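Local coordinates for TIR-like domain-containing protein (Prevotella corporis, PDB 7EBD) that belongs to the prokaryotic STING family and, as a two-chain assembly, binds C2E in a pocket formed with the second subunit, at residues A[14-17]-A[18-22]; A[146-149]-A[150-153]; A[126-129]-A[130-134]. All coordinates share one frame; numbering follows the deposited sequence.

Contact 1: residues A[14-17]-A[18-22]; sequences YFEG and FVKLA. With C2E (9,9'-[(2R,3R,3aS,5S,7aR,9R,10R,10aS,12S,14aR)-3,5,10,12-tetrahydroxy-5,12-dioxidooctahydro-2H,7H-difuro[3,2-d:3',2'-j][1,3,7,9,2,8]tetraoxadiphosphacyclododecine-2,9-diyl]bis(2-amino-1,9-dihydro-6H-purin-6-one)), chain E.
Between Tyr14 and Lys20 the backbone of helix 6-28 widens into a pi-type turn, in which Val19 N gives a weak bond to Tyr14 O, five residues back, at 3.3 Å. Lys20 N follows with a firmer one to Phe15 O, 3.0 Å long. Both bonds are fairly straight; Gly17 and Phe18 carry the irregular turn. Tyr14 and Phe18 run side by side in the same direction, their rings near parallel, with planes 28° apart, but so far slid that they barely overlap; Tyr14 CE1 meets Phe18 CD2 at 3.6 Å. With CG swung opposite the backbone N (chi1 172°), Phe18 turns a ring face to C2E, its CE1 lying 3.5 Å from C2 of one guanine. Ligand atom O4' comes to the edge of the Tyr14 ring, 3.5 Å from Tyr14 CD1. This turn forms part of the C2E pocket of the prokaryotic STING domain, and Gly17 lies in its wall, with Gly17 O against C2E C8. The phenol oxygen of Tyr14 is hydrogen-bonded to Asp99, which itself binds C2E and so ties the ring to the pocket. Val19 CG2 packs on Tyr14 CE2 at 3.4 Å, crossing the tyrosine at about a right angle. Lys20 lays its CB over one face of Phe15, a CH-pi contact 4.2 Å from the ring centroid. Farther out, Lys20 NZ and Glu16 OE2 make only a long salt bridge, while Glu16 OE1 pairs with Lys109 of the second subunit.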
# COMPACT_ATOMS: atom_id res chain seq x y z
N TYR A 14 -2.80 2.07 -5.72
CA TYR A 14 -3.63 2.72 -4.71
C TYR A 14 -5.11 2.48 -4.98
O TYR A 14 -5.88 2.24 -4.04
CB TYR A 14 -3.31 4.21 -4.68
CG TYR A 14 -4.11 5.01 -3.67
CD1 TYR A 14 -4.01 4.76 -2.31
CD2 TYR A 14 -4.93 6.05 -4.09
CE1 TYR A 14 -4.73 5.49 -1.39
CE2 TYR A 14 -5.66 6.80 -3.17
CZ TYR A 14 -5.55 6.51 -1.83
OH TYR A 14 -6.27 7.25 -0.91
N PHE A 15 -5.51 2.50 -6.24
CA PHE A 15 -6.91 2.27 -6.58
C PHE A 15 -7.31 0.82 -6.33
O PHE A 15 -8.37 0.55 -5.76
CB PHE A 15 -7.17 2.66 -8.04
CG PHE A 15 -8.56 2.37 -8.52
CD1 PHE A 15 -9.59 3.26 -8.28
CD2 PHE A 15 -8.84 1.20 -9.21
CE1 PHE A 15 -10.87 3.00 -8.72
CE2 PHE A 15 -10.12 0.93 -9.65
CZ PHE A 15 -11.14 1.83 -9.41
N GLU A 16 -6.45 -0.13 -6.74
CA GLU A 16 -6.79 -1.54 -6.59
C GLU A 16 -6.77 -1.98 -5.14
O GLU A 16 -7.57 -2.83 -4.73
CB GLU A 16 -5.82 -2.39 -7.42
CG GLU A 16 -5.98 -2.26 -8.93
CD GLU A 16 -7.37 -2.65 -9.40
OE1 GLU A 16 -7.97 -1.90 -10.19
OE2 GLU A 16 -7.87 -3.72 -8.98
N GLY A 17 -5.86 -1.42 -4.34
CA GLY A 17 -5.69 -1.85 -2.97
C GLY A 17 -6.45 -1.07 -1.92
O GLY A 17 -6.38 -1.43 -0.74
N PHE A 18 -7.18 -0.02 -2.29
CA PHE A 18 -7.87 0.78 -1.28
C PHE A 18 -9.13 1.45 -1.81
O PHE A 18 -10.23 1.20 -1.30
CB PHE A 18 -6.92 1.83 -0.70
CG PHE A 18 -7.60 2.82 0.20
CD1 PHE A 18 -8.01 2.44 1.47
CD2 PHE A 18 -7.84 4.12 -0.22
CE1 PHE A 18 -8.64 3.34 2.31
CE2 PHE A 18 -8.48 5.02 0.62
CZ PHE A 18 -8.88 4.63 1.88
N VAL A 19 -8.98 2.31 -2.82
CA VAL A 19 -10.09 3.16 -3.26
C VAL A 19 -11.27 2.31 -3.73
O VAL A 19 -12.42 2.56 -3.35
CB VAL A 19 -9.62 4.13 -4.36
CG1 VAL A 19 -10.80 4.95 -4.87
CG2 VAL A 19 -8.53 5.04 -3.83
N LYS A 20 -11.00 1.32 -4.57
CA LYS A 20 -12.06 0.47 -5.10
C LYS A 20 -12.78 -0.27 -3.98
O LYS A 20 -14.02 -0.30 -3.92
CB LYS A 20 -11.49 -0.50 -6.13
CG LYS A 20 -12.53 -1.37 -6.83
CD LYS A 20 -11.91 -2.10 -8.00
CE LYS A 20 -10.75 -2.99 -7.57
NZ LYS A 20 -11.21 -4.21 -6.85
N LEU A 21 -12.02 -0.86 -3.06
CA LEU A 21 -12.62 -1.60 -1.95
C LEU A 21 -13.41 -0.68 -1.03
O LEU A 21 -14.49 -1.05 -0.56
CB LEU A 21 -11.53 -2.34 -1.17
CG LEU A 21 -10.50 -3.13 -1.98
CD1 LEU A 21 -9.43 -3.71 -1.06
CD2 LEU A 21 -11.18 -4.23 -2.78
N ALA A 22 -12.88 0.51 -0.76
CA ALA A 22 -13.59 1.45 0.11
C ALA A 22 -14.89 1.92 -0.53
O ALA A 22 -15.92 2.01 0.15
CB ALA A 22 -12.69 2.65 0.43
P1 C2E E . -1.27 -2.24 -1.13
O2P C2E E . -1.99 -3.36 -0.42
O1P C2E E . -1.54 -2.47 -2.59
O5' C2E E . -1.90 -0.75 -0.85
C5' C2E E . -1.55 0.27 -1.72
C4' C2E E . -1.87 1.64 -1.05
O4' C2E E . -3.15 1.74 -0.83
C3' C2E E . -1.21 1.72 0.35
O3' C2E E . 0.02 2.26 0.24
C2' C2E E . -2.17 2.67 1.10
O2' C2E E . -1.86 4.09 0.77
C1' C2E E . -3.36 2.38 0.64
N9 C2E E . -4.01 1.44 1.51
C8 C2E E . -3.98 0.11 1.32
N7 C2E E . -4.70 -0.39 2.35
C5 C2E E . -5.14 0.62 3.11
C6 C2E E . -6.00 0.66 4.38
O6 C2E E . -6.39 -0.35 4.87
N1 C2E E . -6.32 1.91 4.99
C2 C2E E . -5.84 3.14 4.41
N2 C2E E . -6.16 4.41 5.02
N3 C2E E . -5.02 3.10 3.19
C4 C2E E . -4.70 1.79 2.57
P11 C2E E . 0.97 1.98 1.58
O21 C2E E . 0.49 2.60 2.87
O11 C2E E . 2.29 2.67 1.29
O5A C2E E . 1.27 0.36 1.60
C5A C2E E . 2.16 -0.00 0.59
C4A C2E E . 2.30 -1.48 0.55
O4A C2E E . 2.82 -1.91 1.66
C3A C2E E . 0.79 -2.21 0.44
O3A C2E E . 0.38 -2.31 -1.00
C2A C2E E . 0.93 -3.33 0.91
O2A C2E E . 1.52 -4.27 -0.10
C1A C2E E . 2.00 -3.10 2.10
N91 C2E E . 1.38 -2.84 3.22
C81 C2E E . 1.08 -1.66 3.81
N71 C2E E . 0.43 -1.94 4.95
C51 C2E E . 0.33 -3.26 5.05
C61 C2E E . -0.29 -4.15 6.13
O61 C2E E . -0.81 -3.66 7.07
N11 C2E E . -0.26 -5.57 5.99
C21 C2E E . 0.38 -6.17 4.85
N21 C2E E . 0.41 -7.61 4.71
N31 C2E E . 0.97 -5.32 3.82
C41 C2E E . 0.93 -3.83 3.97

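Contact 2: residues A[146-149]-A[150-153]; sequences NEDS and FCRE
This is a local turn-and-cap contact at the surface, where helix 124-146 gives way to the short helix 149-154. Arg152 reaches back over the turn and grips the backbone oxygen of Asn146 side-on with two nitrogens, NH2 at 2.7 Å from Asn146 O and NE at 2.9 Å. Both bonds are bent and come from the same face of the peptide plane, so a carbonyl at the end of the first helix is held by the side chain of the next. A bend at chi3 (-49°) turns the guanidinium back toward that oxygen, and Asp148 O lies over the centre of one of its faces. The same Asp148 O accepts Arg152 N at 2.7 Å, nearly straight. Through its side chain Asp148 accepts Cys151 N at OD1, 3.1 Å away, on the anti side and 31° out of the carboxylate plane. Cys151 SG packs 3.6 Å from Asp148 CG, and the cysteine side chain also touches Ala23 of helix 6-28. Ser149 O adds a bent bond from Glu153 N. Asp148, placed just before the first turn with its carboxylate oxygen OD1 accepting Cys151 N, is a classic aspartate N-cap at the start of a helix.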
# COMPACT_ATOMS: atom_id res chain seq x y z
N ASN A 146 -13.59 7.12 -12.60
CA ASN A 146 -14.69 7.32 -13.53
C ASN A 146 -15.14 6.02 -14.18
O ASN A 146 -16.30 5.89 -14.58
CB ASN A 146 -14.30 8.34 -14.60
CG ASN A 146 -14.11 9.73 -14.04
OD1 ASN A 146 -14.63 10.06 -12.98
ND2 ASN A 146 -13.36 10.56 -14.76
N GLU A 147 -14.24 5.04 -14.29
CA GLU A 147 -14.56 3.76 -14.90
C GLU A 147 -15.11 2.75 -13.89
O GLU A 147 -15.27 1.58 -14.24
CB GLU A 147 -13.32 3.18 -15.58
CG GLU A 147 -12.86 3.99 -16.78
CD GLU A 147 -11.55 3.48 -17.37
OE1 GLU A 147 -10.58 4.26 -17.43
OE2 GLU A 147 -11.49 2.30 -17.75
N ASP A 148 -15.41 3.18 -12.67
CA ASP A 148 -15.96 2.32 -11.63
C ASP A 148 -17.22 2.99 -11.09
O ASP A 148 -17.16 4.12 -10.61
CB ASP A 148 -14.94 2.08 -10.52
CG ASP A 148 -15.40 1.04 -9.51
OD1 ASP A 148 -16.38 1.30 -8.78
OD2 ASP A 148 -14.77 -0.04 -9.44
N SER A 149 -18.35 2.28 -11.18
CA SER A 149 -19.63 2.88 -10.82
C SER A 149 -19.66 3.31 -9.36
O SER A 149 -20.12 4.41 -9.04
CB SER A 149 -20.77 1.91 -11.12
OG SER A 149 -20.86 1.63 -12.51
N PHE A 150 -19.18 2.45 -8.46
CA PHE A 150 -19.16 2.80 -7.04
C PHE A 150 -18.25 3.99 -6.78
O PHE A 150 -18.62 4.92 -6.05
CB PHE A 150 -18.72 1.59 -6.21
CG PHE A 150 -19.62 0.40 -6.33
CD1 PHE A 150 -20.93 0.54 -6.78
CD2 PHE A 150 -19.17 -0.87 -5.98
CE1 PHE A 150 -21.76 -0.56 -6.88
CE2 PHE A 150 -20.01 -1.97 -6.09
CZ PHE A 150 -21.30 -1.81 -6.53
N CYS A 151 -17.06 3.98 -7.37
CA CYS A 151 -16.11 5.07 -7.19
C CYS A 151 -16.66 6.37 -7.77
O CYS A 151 -16.57 7.43 -7.14
CB CYS A 151 -14.77 4.72 -7.82
SG CYS A 151 -13.98 3.27 -7.09
N ARG A 152 -17.21 6.30 -8.98
CA ARG A 152 -17.87 7.47 -9.56
C ARG A 152 -19.00 7.97 -8.66
O ARG A 152 -19.28 9.17 -8.62
CB ARG A 152 -18.40 7.14 -10.95
CG ARG A 152 -18.73 8.36 -11.80
CD ARG A 152 -19.49 8.00 -13.06
NE ARG A 152 -18.88 6.90 -13.80
CZ ARG A 152 -19.42 5.69 -13.93
NH1 ARG A 152 -20.59 5.42 -13.37
NH2 ARG A 152 -18.79 4.75 -14.62
N GLU A 153 -19.63 7.06 -7.92
CA GLU A 153 -20.75 7.44 -7.07
C GLU A 153 -20.29 8.16 -5.80
O GLU A 153 -20.89 9.16 -5.41
CB GLU A 153 -21.56 6.19 -6.70
CG GLU A 153 -22.75 6.45 -5.79
CD GLU A 153 -23.96 6.98 -6.53
OE1 GLU A 153 -23.90 7.10 -7.78
OE2 GLU A 153 -24.98 7.28 -5.87

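Contact 3: residues A[126-129]-A[130-134]; sequences QQLA and EDNEM
Glu130, Ala129 and Gln127 have the most surface buried in this contact along helix 124-146 of the prokaryotic STING domain, a regular alpha-helical stretch of i to i+4 pairs. Four successive backbone bonds run through it: Glu130 N to Gln126 O, Asp131 N to Gln127 O, Asn132 N to Leu128 O and Glu133 N to Ala129 O, each 2.9 Å long. Glu130 is buried. Its CB rests on Gln126 O at 3.3 Å, and from there the chain runs out extended, with CG opposite the backbone N (chi1 -155°), to a carboxylate that is hydrogen-bonded through OE2 to Thr52; its side chain also touches Ile111 of helix 104-111. Ala129 keeps a short methyl beside the same turn, its CB 3.2 Å from Glu130 N. The carbonyl oxygen of Ala129 takes the bond from Glu133 N and touches Glu133 CG at 3.5 Å. Glu133 turns its own carboxylate toward Ser7 of helix 6-28. Gln127 meets its partner Asp131 one turn further on. The Gln127 chain bends at chi2 (67°), which brings its amide across toward the Asp131 carboxylate, with the amide and carboxylate planes 84° apart. Gln127 NE2 stands 3.3 Å from Asp131 OD1, a poorly angled pair. On the aspartate side, CG sits beside its own backbone N and so stays close to the preceding turn, 3.2 Å from Gln127 O to Asp131 CG. Next along the helix, the exposed Leu128 and Asn132 also touch: Leu128 CG lies 3.7 Å from Asn132 ND2.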
# COMPACT_ATOMS: atom_id res chain seq x y z
N GLN A 126 13.12 20.22 -9.53
CA GLN A 126 12.55 19.21 -8.64
C GLN A 126 11.08 19.50 -8.36
O GLN A 126 10.25 18.58 -8.36
CB GLN A 126 13.34 19.14 -7.34
CG GLN A 126 12.73 18.25 -6.28
CD GLN A 126 13.63 18.06 -5.07
OE1 GLN A 126 14.59 18.80 -4.87
NE2 GLN A 126 13.31 17.07 -4.25
N GLN A 127 10.75 20.77 -8.14
CA GLN A 127 9.36 21.14 -7.91
C GLN A 127 8.49 20.86 -9.13
O GLN A 127 7.36 20.38 -8.99
CB GLN A 127 9.27 22.63 -7.54
CG GLN A 127 7.86 23.13 -7.26
CD GLN A 127 7.23 22.53 -6.01
OE1 GLN A 127 7.89 21.86 -5.22
NE2 GLN A 127 5.92 22.74 -5.85
N LEU A 128 9.00 21.13 -10.33
CA LEU A 128 8.23 20.85 -11.54
C LEU A 128 8.01 19.36 -11.72
O LEU A 128 6.90 18.92 -12.03
CB LEU A 128 8.91 21.44 -12.77
CG LEU A 128 8.05 21.22 -14.01
CD1 LEU A 128 6.93 22.24 -14.07
CD2 LEU A 128 8.89 21.26 -15.29
N ALA A 129 9.06 18.55 -11.55
CA ALA A 129 8.90 17.11 -11.69
C ALA A 129 7.96 16.56 -10.63
O ALA A 129 7.16 15.65 -10.91
CB ALA A 129 10.26 16.42 -11.60
N GLU A 130 8.00 17.12 -9.43
CA GLU A 130 7.12 16.68 -8.36
C GLU A 130 5.67 17.01 -8.69
O GLU A 130 4.78 16.17 -8.52
CB GLU A 130 7.54 17.35 -7.05
CG GLU A 130 7.16 16.60 -5.79
CD GLU A 130 7.86 17.17 -4.57
OE1 GLU A 130 9.06 16.89 -4.38
OE2 GLU A 130 7.21 17.90 -3.79
N ASP A 131 5.42 18.23 -9.17
CA ASP A 131 4.08 18.63 -9.56
C ASP A 131 3.57 17.80 -10.73
O ASP A 131 2.38 17.45 -10.78
CB ASP A 131 4.05 20.12 -9.91
CG ASP A 131 4.19 21.00 -8.69
OD1 ASP A 131 4.19 20.47 -7.56
OD2 ASP A 131 4.29 22.24 -8.86
N ASN A 132 4.44 17.47 -11.68
CA ASN A 132 4.04 16.62 -12.80
C ASN A 132 3.65 15.23 -12.33
O ASN A 132 2.63 14.68 -12.76
CB ASN A 132 5.15 16.55 -13.84
CG ASN A 132 5.38 17.88 -14.54
OD1 ASN A 132 4.52 18.75 -14.54
ND2 ASN A 132 6.56 18.04 -15.13
N GLU A 133 4.45 14.64 -11.44
CA GLU A 133 4.11 13.33 -10.89
C GLU A 133 2.79 13.38 -10.12
O GLU A 133 1.96 12.48 -10.24
CB GLU A 133 5.23 12.81 -9.99
CG GLU A 133 6.43 12.27 -10.76
CD GLU A 133 6.11 10.97 -11.49
OE1 GLU A 133 6.25 9.90 -10.88
OE2 GLU A 133 5.73 11.04 -12.68
N MSE A 134 2.58 14.44 -9.34
CA MSE A 134 1.33 14.63 -8.61
C MSE A 134 0.12 14.71 -9.55
O MSE A 134 -0.90 14.04 -9.33
CB MSE A 134 1.39 15.90 -7.76
CG MSE A 134 2.37 15.82 -6.61
SE MSE A 134 1.78 14.56 -5.25
CE MSE A 134 1.03 15.82 -3.98

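Contact 1 is buried, contact 3 partly so, and contact 2 lies at the surface. Contact 1 is aromatic and apolar and faces C2E; contact 2 relies on a helix cap and an arginine grip; contact 3 is a regular helical ladder with polar side chains. Contacts 1 and 2 touch: Cys151 SG lies 3.5 Å from Phe15 CE1, joining helix 149-154 to helix 6-28, and Lys20 packs beside Asp148. Contact 3 belongs to helix 124-146, whose far end leads into contact 2, yet the two stay about 14 Å apart at their nearest atoms. Contacts 1 and 3 come no closer than about 10 Å between nearest atoms.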